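Local coordinates for protein carboxypeptidase 1 (Deinococcus radiodurans str. R1, PDB 5GIV) that probably removes amino acids one at a time from the C-terminus of peptides with broad specificity, as a zinc-dependent metallocarboxypeptidase of the M32 family, at residues Ala28-Trp32 with Phe237-Leu241; Leu183-Ala187 with Leu355-Leu359; Ala189-Ala195 with Glu499-Val503. Numbering follows the deposited sequence.

Interaction 1 (Ala28-Trp32 with Phe237-Leu241)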
ATOM      1  N   ALA A  28      -6.769   7.560   0.385  1.00 18.51           N
ATOM      2  CA  ALA A  28      -7.308   6.206   0.446  1.00 18.48           C
ATOM      3  C   ALA A  28      -6.196   5.175   0.560  1.00 18.52           C
ATOM      4  O   ALA A  28      -6.332   4.180   1.284  1.00 18.54           O
ATOM      5  CB  ALA A  28      -8.181   5.941  -0.787  1.00 18.42           C
ATOM      6  N   LEU A  29      -5.086   5.396  -0.145  1.00 19.69           N
ATOM      7  CA  LEU A  29      -3.955   4.480  -0.046  1.00 19.75           C
ATOM      8  C   LEU A  29      -3.395   4.459   1.366  1.00 19.82           C
ATOM      9  O   LEU A  29      -3.045   3.399   1.886  1.00 19.87           O
ATOM     10  CB  LEU A  29      -2.862   4.869  -1.043  1.00 19.78           C
ATOM     11  CG  LEU A  29      -1.559   4.070  -0.926  1.00 19.86           C
ATOM     12  CD1 LEU A  29      -1.822   2.584  -1.117  1.00 19.86           C
ATOM     13  CD2 LEU A  29      -0.529   4.579  -1.931  1.00 19.90           C
ATOM     14  N   LEU A  30      -3.282   5.625   1.993  1.00 20.16           N
ATOM     15  CA  LEU A  30      -2.790   5.671   3.365  1.00 20.23           C
ATOM     16  C   LEU A  30      -3.704   4.892   4.295  1.00 20.22           C
ATOM     17  O   LEU A  30      -3.234   4.204   5.204  1.00 20.27           O
ATOM     18  CB  LEU A  30      -2.665   7.119   3.824  1.00 20.25           C
ATOM     19  CG  LEU A  30      -1.481   7.896   3.269  1.00 20.31           C
ATOM     20  CD1 LEU A  30      -1.727   9.394   3.477  1.00 20.34           C
ATOM     21  CD2 LEU A  30      -0.179   7.444   3.935  1.00 20.42           C
ATOM     22  N   GLY A  31      -5.020   4.999   4.088  1.00 17.79           N
ATOM     23  CA  GLY A  31      -5.953   4.252   4.916  1.00 17.74           C
ATOM     24  C   GLY A  31      -6.007   2.776   4.570  1.00 17.72           C
ATOM     25  O   GLY A  31      -6.091   1.920   5.460  1.00 17.71           O
ATOM     26  N   TRP A  32      -5.959   2.451   3.275  1.00 19.58           N
ATOM     27  CA  TRP A  32      -5.968   1.045   2.884  1.00 19.61           C
ATOM     28  C   TRP A  32      -4.757   0.318   3.451  1.00 19.69           C
ATOM     29  O   TRP A  32      -4.883  -0.776   4.013  1.00 19.73           O
ATOM     30  CB  TRP A  32      -6.011   0.916   1.362  1.00 19.57           C
ATOM     31  CG  TRP A  32      -5.787  -0.494   0.877  1.00 19.60           C
ATOM     32  CD1 TRP A  32      -6.734  -1.456   0.668  1.00 19.59           C
ATOM     33  CD2 TRP A  32      -4.530  -1.088   0.534  1.00 19.65           C
ATOM     34  NE1 TRP A  32      -6.144  -2.612   0.207  1.00 19.64           N
ATOM     35  CE2 TRP A  32      -4.791  -2.410   0.118  1.00 19.68           C
ATOM     36  CE3 TRP A  32      -3.207  -0.625   0.536  1.00 19.70           C
ATOM     37  CZ2 TRP A  32      -3.778  -3.280  -0.279  1.00 19.75           C
ATOM     38  CZ3 TRP A  32      -2.202  -1.489   0.136  1.00 19.75           C
ATOM     39  CH2 TRP A  32      -2.492  -2.802  -0.268  1.00 19.78           C
ATOM     40  N   PHE A 237     -14.069  -4.202   3.688  1.00 20.95           N
ATOM     41  CA  PHE A 237     -14.473  -2.890   3.195  1.00 20.87           C
ATOM     42  C   PHE A 237     -14.071  -2.762   1.733  1.00 20.82           C
ATOM     43  O   PHE A 237     -13.373  -3.614   1.181  1.00 20.86           O
ATOM     44  CB  PHE A 237     -13.867  -1.762   4.036  1.00 20.83           C
ATOM     45  CG  PHE A 237     -12.367  -1.710   3.998  1.00 20.84           C
ATOM     46  CD1 PHE A 237     -11.612  -2.421   4.914  1.00 20.89           C
ATOM     47  CD2 PHE A 237     -11.708  -0.931   3.052  1.00 20.79           C
ATOM     48  CE1 PHE A 237     -10.224  -2.367   4.890  1.00 20.91           C
ATOM     49  CE2 PHE A 237     -10.323  -0.882   3.016  1.00 20.80           C
ATOM     50  CZ  PHE A 237      -9.581  -1.604   3.939  1.00 20.86           C
ATOM     51  N   MET A 238     -14.537  -1.686   1.110  1.00 23.72           N
ATOM     52  CA  MET A 238     -14.174  -1.324  -0.251  1.00 23.67           C
ATOM     53  C   MET A 238     -13.595   0.081  -0.237  1.00 23.62           C
ATOM     54  O   MET A 238     -14.070   0.950   0.502  1.00 23.60           O
ATOM     55  CB  MET A 238     -15.390  -1.408  -1.187  1.00 23.69           C
ATOM     56  CG  MET A 238     -15.143  -1.032  -2.654  1.00 23.65           C
ATOM     57  SD  MET A 238     -15.421   0.717  -3.022  1.00 23.59           S
ATOM     58  CE  MET A 238     -17.181   0.778  -2.878  1.00 23.62           C
ATOM     59  N   THR A 239     -12.558   0.303  -1.040  1.00 17.62           N
ATOM     60  CA  THR A 239     -11.926   1.614  -1.079  1.00 17.58           C
ATOM     61  C   THR A 239     -11.370   1.862  -2.474  1.00 17.62           C
ATOM     62  O   THR A 239     -10.862   0.944  -3.123  1.00 17.62           O
ATOM     63  CB  THR A 239     -10.813   1.730  -0.015  1.00 17.61           C
ATOM     64  OG1 THR A 239     -10.213   3.030  -0.068  1.00 17.63           O
ATOM     65  CG2 THR A 239      -9.740   0.664  -0.203  1.00 17.66           C
ATOM     66  N   ARG A 240     -11.464   3.110  -2.919  1.00 23.48           N
ATOM     67  CA  ARG A 240     -11.008   3.510  -4.243  1.00 23.45           C
ATOM     68  C   ARG A 240      -9.668   4.231  -4.079  1.00 23.46           C
ATOM     69  O   ARG A 240      -9.617   5.334  -3.526  1.00 23.45           O
ATOM     70  CB  ARG A 240     -12.029   4.434  -4.903  1.00 23.42           C
ATOM     71  CG  ARG A 240     -11.578   5.020  -6.240  1.00 23.40           C
ATOM     72  CD  ARG A 240     -12.612   5.991  -6.807  1.00 23.36           C
ATOM     73  NE  ARG A 240     -13.642   5.409  -7.666  1.00 23.36           N
ATOM     74  CZ  ARG A 240     -13.433   4.926  -8.882  1.00 23.34           C
ATOM     75  NH1 ARG A 240     -12.217   4.931  -9.385  1.00 23.31           N
ATOM     76  NH2 ARG A 240     -14.449   4.443  -9.599  1.00 23.35           N
ATOM     77  N   LEU A 241      -8.591   3.624  -4.569  1.00 20.96           N
ATOM     78  CA  LEU A 241      -7.283   4.271  -4.520  1.00 20.99           C
ATOM     79  C   LEU A 241      -6.964   5.038  -5.795  1.00 20.97           C
ATOM     80  O   LEU A 241      -5.904   5.670  -5.869  1.00 21.00           O
ATOM     81  CB  LEU A 241      -6.176   3.244  -4.240  1.00 21.04           C
ATOM     82  CG  LEU A 241      -6.069   2.742  -2.796  1.00 21.11           C
ATOM     83  CD1 LEU A 241      -7.366   2.100  -2.307  1.00 21.09           C
ATOM     84  CD2 LEU A 241      -4.907   1.762  -2.626  1.00 21.18           C
TER
HETATM   85  O   HOH W   1      -8.790   3.546   2.268  1.00 33.41           O
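The packing of helix 8-36 on strand 238-242 shows how side-chain rotamers fill the space between helix and strand. The axes of the short segments 28-32 and 238-241 approach to 7.9 Å, with 138° between their N-to-C directions. W32 directs its CA-to-CB bond toward the strand; with chi1 t, its indole CD1 lies 3.8 Å from T239 CG2 and 4.3 Å from F237 CE2. L241 leaves its backbone sideways, yet its m,p rotamer carries CD2 to 3.5 Å from L29 CD1 and CD1 to 4.1 Å from W32 CB. A28 is small enough for its CB to approach R240 O to 3.2 Å. T239, with chi1 t, presents OG1 to a water (2.8 Å) that donates to A28 O (2.7 Å), bridging strand and helix. R240 points away and forms a salt bridge with E274, while the W32 ring makes a cation-pi contact with R247. F237 lies about 8 Å from the zinc, side chain to ion, placing this packing beside the HExxH active site of an M32 metallopeptidase.

Interaction 2 (Leu183-Ala187 with Leu355-Leu359)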
ATOM      1  N   LEU A 183     -41.735  -7.488   8.212  1.00 23.80           N
ATOM      2  CA  LEU A 183     -40.628  -8.422   8.418  1.00 23.63           C
ATOM      3  C   LEU A 183     -40.670  -9.113   9.780  1.00 23.56           C
ATOM      4  O   LEU A 183     -40.301 -10.293   9.866  1.00 23.51           O
ATOM      5  CB  LEU A 183     -39.283  -7.717   8.208  1.00 23.41           C
ATOM      6  CG  LEU A 183     -39.065  -7.288   6.749  1.00 23.45           C
ATOM      7  CD1 LEU A 183     -37.681  -6.687   6.530  1.00 23.24           C
ATOM      8  CD2 LEU A 183     -39.339  -8.442   5.771  1.00 23.59           C
ATOM      9  N   VAL A 184     -41.128  -8.433  10.838  1.00 23.54           N
ATOM     10  CA  VAL A 184     -41.213  -9.076  12.154  1.00 23.47           C
ATOM     11  C   VAL A 184     -42.064 -10.338  12.114  1.00 23.63           C
ATOM     12  O   VAL A 184     -41.601 -11.386  12.593  1.00 23.53           O
ATOM     13  CB  VAL A 184     -41.724  -8.078  13.206  1.00 23.49           C
ATOM     14  CG1 VAL A 184     -41.985  -8.797  14.523  1.00 23.44           C
ATOM     15  CG2 VAL A 184     -40.728  -6.944  13.422  1.00 23.29           C
ATOM     16  N   PRO A 185     -43.298 -10.313  11.614  1.00 26.36           N
ATOM     17  CA  PRO A 185     -44.078 -11.561  11.564  1.00 26.51           C
ATOM     18  C   PRO A 185     -43.446 -12.612  10.673  1.00 26.44           C
ATOM     19  O   PRO A 185     -43.455 -13.800  11.013  1.00 26.42           O
ATOM     20  CB  PRO A 185     -45.444 -11.101  11.036  1.00 26.80           C
ATOM     21  CG  PRO A 185     -45.456  -9.591  11.244  1.00 26.79           C
ATOM     22  CD  PRO A 185     -44.051  -9.150  11.119  1.00 26.53           C
ATOM     23  N   LEU A 186     -42.909 -12.215   9.522  1.00 19.50           N
ATOM     24  CA  LEU A 186     -42.271 -13.185   8.640  1.00 19.44           C
ATOM     25  C   LEU A 186     -41.038 -13.797   9.305  1.00 19.19           C
ATOM     26  O   LEU A 186     -40.787 -15.002   9.183  1.00 19.13           O
ATOM     27  CB  LEU A 186     -41.898 -12.516   7.315  1.00 19.47           C
ATOM     28  CG  LEU A 186     -41.172 -13.384   6.285  1.00 19.41           C
ATOM     29  CD1 LEU A 186     -42.051 -14.564   5.901  1.00 19.58           C
ATOM     30  CD2 LEU A 186     -40.799 -12.577   5.061  1.00 19.43           C
ATOM     31  N   ALA A 187     -40.260 -12.982  10.021  1.00 24.07           N
ATOM     32  CA  ALA A 187     -39.094 -13.510  10.720  1.00 23.87           C
ATOM     33  C   ALA A 187     -39.518 -14.417  11.868  1.00 23.85           C
ATOM     34  O   ALA A 187     -38.946 -15.496  12.062  1.00 23.74           O
ATOM     35  CB  ALA A 187     -38.210 -12.366  11.225  1.00 23.70           C
ATOM     36  N   LEU A 355     -33.802 -11.240   7.216  1.00 17.96           N
ATOM     37  CA  LEU A 355     -35.107 -10.887   7.753  1.00 18.08           C
ATOM     38  C   LEU A 355     -35.031 -10.000   8.989  1.00 18.00           C
ATOM     39  O   LEU A 355     -35.880  -9.120   9.166  1.00 18.08           O
ATOM     40  CB  LEU A 355     -35.910 -12.155   8.068  1.00 18.18           C
ATOM     41  CG  LEU A 355     -36.326 -12.998   6.863  1.00 18.34           C
ATOM     42  CD1 LEU A 355     -37.280 -14.086   7.297  1.00 18.43           C
ATOM     43  CD2 LEU A 355     -36.941 -12.111   5.775  1.00 18.47           C
ATOM     44  N   THR A 356     -34.062 -10.226   9.869  1.00 18.94           N
ATOM     45  CA  THR A 356     -33.963  -9.464  11.105  1.00 18.86           C
ATOM     46  C   THR A 356     -32.992  -8.293  11.020  1.00 18.73           C
ATOM     47  O   THR A 356     -32.941  -7.488  11.956  1.00 18.66           O
ATOM     48  CB  THR A 356     -33.559 -10.382  12.266  1.00 18.76           C
ATOM     49  OG1 THR A 356     -32.225 -10.859  12.056  1.00 18.62           O
ATOM     50  CG2 THR A 356     -34.520 -11.575  12.363  1.00 18.88           C
ATOM     51  N   TYR A 357     -32.258  -8.148   9.914  1.00 18.86           N
ATOM     52  CA  TYR A 357     -31.201  -7.143   9.847  1.00 18.73           C
ATOM     53  C   TYR A 357     -31.727  -5.752  10.174  1.00 18.75           C
ATOM     54  O   TYR A 357     -31.126  -5.017  10.967  1.00 18.65           O
ATOM     55  CB  TYR A 357     -30.545  -7.142   8.463  1.00 18.74           C
ATOM     56  CG  TYR A 357     -29.413  -6.130   8.356  1.00 18.62           C
ATOM     57  CD1 TYR A 357     -29.655  -4.808   7.986  1.00 18.63           C
ATOM     58  CD2 TYR A 357     -28.109  -6.493   8.658  1.00 18.50           C
ATOM     59  CE1 TYR A 357     -28.622  -3.891   7.899  1.00 18.52           C
ATOM     60  CE2 TYR A 357     -27.072  -5.580   8.576  1.00 18.41           C
ATOM     61  CZ  TYR A 357     -27.336  -4.285   8.202  1.00 18.42           C
ATOM     62  OH  TYR A 357     -26.299  -3.398   8.119  1.00 18.33           O
ATOM     63  N   ASN A 358     -32.841  -5.365   9.563  1.00 17.10           N
ATOM     64  CA  ASN A 358     -33.285  -3.982   9.678  1.00 17.10           C
ATOM     65  C   ASN A 358     -33.647  -3.608  11.108  1.00 17.09           C
ATOM     66  O   ASN A 358     -33.566  -2.428  11.469  1.00 17.10           O
ATOM     67  CB  ASN A 358     -34.457  -3.749   8.724  1.00 17.11           C
ATOM     68  CG  ASN A 358     -34.067  -3.992   7.277  1.00 17.12           C
ATOM     69  OD1 ASN A 358     -33.033  -3.523   6.818  1.00 17.14           O
ATOM     70  ND2 ASN A 358     -34.880  -4.746   6.560  1.00 17.12           N
ATOM     71  N   LEU A 359     -33.975  -4.587  11.949  1.00 23.73           N
ATOM     72  CA  LEU A 359     -34.270  -4.276  13.341  1.00 23.71           C
ATOM     73  C   LEU A 359     -33.056  -3.693  14.061  1.00 23.55           C
ATOM     74  O   LEU A 359     -33.210  -2.920  15.014  1.00 23.51           O
ATOM     75  CB  LEU A 359     -34.773  -5.534  14.049  1.00 23.75           C
ATOM     76  CG  LEU A 359     -36.046  -6.119  13.437  1.00 23.95           C
ATOM     77  CD1 LEU A 359     -36.328  -7.495  13.989  1.00 23.98           C
ATOM     78  CD2 LEU A 359     -37.221  -5.191  13.714  1.00 24.08           C
TER
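In the largely helical M32 fold, helix 169-193 packs against the loop leading into helix 357-372 and the beginning of that helix, in a buried, predominantly apolar contact. L355, the first residue of its segment, does most of the work: its side chain leaves the backbone sideways, but CB lies 3.9 Å from A187 CB and CD2 stands 4.0 Å from L186 CD2 and 4.4 Å from L183 CD2. This fits the backbone register, since the CA atoms of A187 and L355 are only 5.6 Å apart and the small alanine permits that approach. T356 points its CA-CB bond away, yet its CG2 still reaches A187 CB at 3.9 Å, while OG1 is hydrogen-bonded to D353. Y357 turns its ring from the interface toward R300, with which it makes a cation-pi contact. N358 faces helix 169-193, but its amide is held by T423, N426 and Y489; L183 CD1 lies off the nitrogen end of this engaged amide, 3.4 Å from N358 ND2. L359, already in the helix, completes the contact, its CD2 resting 3.9 Å from V184 CG2.

Interaction 3 (Ala189-Ala195 with Glu499-Val503)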
ATOM      1  N   ALA A 189     -42.200 -16.131  12.089  1.00 25.30           N
ATOM      2  CA  ALA A 189     -42.688 -17.383  11.520  1.00 25.35           C
ATOM      3  C   ALA A 189     -41.536 -18.251  11.050  1.00 25.17           C
ATOM      4  O   ALA A 189     -41.558 -19.474  11.242  1.00 25.10           O
ATOM      5  CB  ALA A 189     -43.652 -17.118  10.365  1.00 25.58           C
ATOM      6  N   VAL A 190     -40.514 -17.641  10.445  1.00 21.53           N
ATOM      7  CA  VAL A 190     -39.363 -18.424  10.004  1.00 21.38           C
ATOM      8  C   VAL A 190     -38.643 -19.024  11.203  1.00 21.19           C
ATOM      9  O   VAL A 190     -38.293 -20.210  11.206  1.00 21.09           O
ATOM     10  CB  VAL A 190     -38.419 -17.571   9.141  1.00 21.35           C
ATOM     11  CG1 VAL A 190     -37.128 -18.311   8.910  1.00 21.18           C
ATOM     12  CG2 VAL A 190     -39.074 -17.246   7.804  1.00 21.54           C
ATOM     13  N   ILE A 191     -38.454 -18.236  12.259  1.00 21.80           N
ATOM     14  CA  ILE A 191     -37.764 -18.745  13.436  1.00 21.63           C
ATOM     15  C   ILE A 191     -38.561 -19.859  14.090  1.00 21.65           C
ATOM     16  O   ILE A 191     -37.984 -20.828  14.597  1.00 21.51           O
ATOM     17  CB  ILE A 191     -37.496 -17.592  14.418  1.00 21.56           C
ATOM     18  CG1 ILE A 191     -36.446 -16.637  13.825  1.00 21.49           C
ATOM     19  CG2 ILE A 191     -37.115 -18.135  15.797  1.00 21.41           C
ATOM     20  CD1 ILE A 191     -36.331 -15.319  14.553  1.00 21.46           C
ATOM     21  N   ALA A 192     -39.892 -19.763  14.065  1.00 24.80           N
ATOM     22  CA  ALA A 192     -40.728 -20.769  14.701  1.00 24.79           C
ATOM     23  C   ALA A 192     -40.840 -22.030  13.871  1.00 24.75           C
ATOM     24  O   ALA A 192     -41.141 -23.092  14.423  1.00 24.66           O
ATOM     25  CB  ALA A 192     -42.127 -20.211  14.980  1.00 24.96           C
ATOM     26  N   ALA A 193     -40.610 -21.941  12.563  1.00 20.55           N
ATOM     27  CA  ALA A 193     -40.682 -23.129  11.720  1.00 20.51           C
ATOM     28  C   ALA A 193     -39.482 -24.056  11.925  1.00 20.32           C
ATOM     29  O   ALA A 193     -39.628 -25.279  11.850  1.00 20.22           O
ATOM     30  CB  ALA A 193     -40.797 -22.719  10.256  1.00 20.66           C
ATOM     31  N   GLY A 194     -38.304 -23.513  12.183  1.00 25.57           N
ATOM     32  CA  GLY A 194     -37.148 -24.378  12.326  1.00 25.39           C
ATOM     33  C   GLY A 194     -36.169 -24.220  11.169  1.00 25.39           C
ATOM     34  O   GLY A 194     -36.540 -23.851  10.046  1.00 25.53           O
ATOM     35  N   ALA A 195     -34.834 -24.538  11.455  1.00 20.13           N
ATOM     36  CA  ALA A 195     -33.751 -24.212  10.528  1.00 20.11           C
ATOM     37  C   ALA A 195     -33.341 -25.400   9.664  1.00 20.07           C
ATOM     38  O   ALA A 195     -33.438 -26.556  10.082  1.00 19.96           O
ATOM     39  CB  ALA A 195     -32.521 -23.712  11.296  1.00 19.99           C
ATOM     40  N   GLU A 499     -41.276 -19.646   0.637  1.00 43.98           N
ATOM     41  CA  GLU A 499     -41.052 -20.925  -0.028  1.00 43.93           C
ATOM     42  C   GLU A 499     -39.986 -21.766   0.670  1.00 43.68           C
ATOM     43  O   GLU A 499     -40.063 -23.000   0.634  1.00 43.58           O
ATOM     44  CB  GLU A 499     -40.669 -20.693  -1.490  1.00 44.05           C
ATOM     45  CG  GLU A 499     -40.800 -21.930  -2.369  1.00 44.08           C
ATOM     46  CD  GLU A 499     -39.524 -22.758  -2.422  1.00 43.89           C
ATOM     47  OE1 GLU A 499     -38.436 -22.155  -2.571  1.00 43.85           O
ATOM     48  OE2 GLU A 499     -39.604 -24.006  -2.314  1.00 43.79           O
ATOM     49  N   LEU A 500     -38.993 -21.128   1.303  1.00 24.63           N
ATOM     50  CA  LEU A 500     -37.951 -21.877   2.001  1.00 24.39           C
ATOM     51  C   LEU A 500     -38.501 -22.572   3.237  1.00 24.29           C
ATOM     52  O   LEU A 500     -38.173 -23.736   3.494  1.00 24.14           O
ATOM     53  CB  LEU A 500     -36.796 -20.954   2.395  1.00 24.27           C
ATOM     54  CG  LEU A 500     -35.620 -20.834   1.424  1.00 24.22           C
ATOM     55  CD1 LEU A 500     -34.744 -19.648   1.775  1.00 24.13           C
ATOM     56  CD2 LEU A 500     -34.802 -22.114   1.423  1.00 24.08           C
ATOM     57  N   TYR A 501     -39.364 -21.892   3.994  1.00 20.05           N
ATOM     58  CA  TYR A 501     -39.806 -22.380   5.292  1.00 19.96           C
ATOM     59  C   TYR A 501     -41.272 -22.792   5.329  1.00 20.09           C
ATOM     60  O   TYR A 501     -41.774 -23.133   6.409  1.00 20.02           O
ATOM     61  CB  TYR A 501     -39.540 -21.316   6.368  1.00 19.93           C
ATOM     62  CG  TYR A 501     -38.066 -21.078   6.553  1.00 19.76           C
ATOM     63  CD1 TYR A 501     -37.355 -20.255   5.690  1.00 19.77           C
ATOM     64  CD2 TYR A 501     -37.368 -21.742   7.551  1.00 19.58           C
ATOM     65  CE1 TYR A 501     -35.991 -20.070   5.852  1.00 19.62           C
ATOM     66  CE2 TYR A 501     -36.017 -21.570   7.718  1.00 19.44           C
ATOM     67  CZ  TYR A 501     -35.330 -20.736   6.871  1.00 19.46           C
ATOM     68  OH  TYR A 501     -33.976 -20.583   7.051  1.00 19.32           O
ATOM     69  N   GLY A 502     -41.974 -22.754   4.197  1.00 29.42           N
ATOM     70  CA  GLY A 502     -43.391 -23.074   4.212  1.00 29.53           C
ATOM     71  C   GLY A 502     -44.189 -22.162   5.114  1.00 29.66           C
ATOM     72  O   GLY A 502     -45.020 -22.641   5.892  1.00 29.62           O
ATOM     73  N   VAL A 503     -43.937 -20.862   5.053  1.00 33.32           N
ATOM     74  CA  VAL A 503     -44.667 -19.919   5.890  1.00 33.45           C
ATOM     75  C   VAL A 503     -45.351 -18.867   5.035  1.00 33.73           C
ATOM     76  O   VAL A 503     -46.061 -18.010   5.566  1.00 33.87           O
ATOM     77  CB  VAL A 503     -43.743 -19.251   6.935  1.00 33.29           C
ATOM     78  CG1 VAL A 503     -43.092 -20.298   7.811  1.00 33.04           C
ATOM     79  CG2 VAL A 503     -42.683 -18.408   6.253  1.00 33.24           C
ATOM     80  OXT VAL A 503     -45.213 -18.848   3.808  1.00 33.82           O
TER
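The C-terminus of this largely helical M32 peptidase packs on the end of helix 169-193, where the end of helix 487-501 meets it at the surface, each helix giving way to a glycine with positive phi, G194 and G502. The aromatic component is a CH-pi contact. V190 CG1 sits 3.4 Å from the centroid of the Y501 ring and 3° off its normal, almost exactly over the face, while the hydroxyl of Y501 is hydrogen-bonded to the backbone oxygen of N341. Aliphatic packing continues the contact around the last residue. V503 lays its CB 4.0 Å from A189 CB, its CG2 4.1 Å from V190 CG2 and its CG1 4.1 Å from A193 CB, so three residues on one side of the helix receive the terminal valine. A193 CB also lies 4.3 Å from Y501 CB. A polar atom meets the ring at its edge: beyond the helix end, G194 O approaches Y501 CE2 to 3.3 Å, near the ring plane.

How the interactions relate
Long-range contacts tie distant parts of a chain, and these three do so by interleaving: the first segments come in the order 28-32, 183-187 and 189-195, and their partners follow in the same order, so each pair of contacts crosses. Interactions 2 and 3 are neighbours, with centres about 12 Å apart. Both use helix 169-193, and they touch where L355 CD1 packs 3.7 Å from V190 CG2 and L186 CD1 3.9 Å from V503 CG2, forming one apolar patch that joins the C-terminal end to this helix. Interaction 1 lies on the opposite side of the chain's centre, about 33 and 40 Å from them between centres, beside the zinc site and the second subunit.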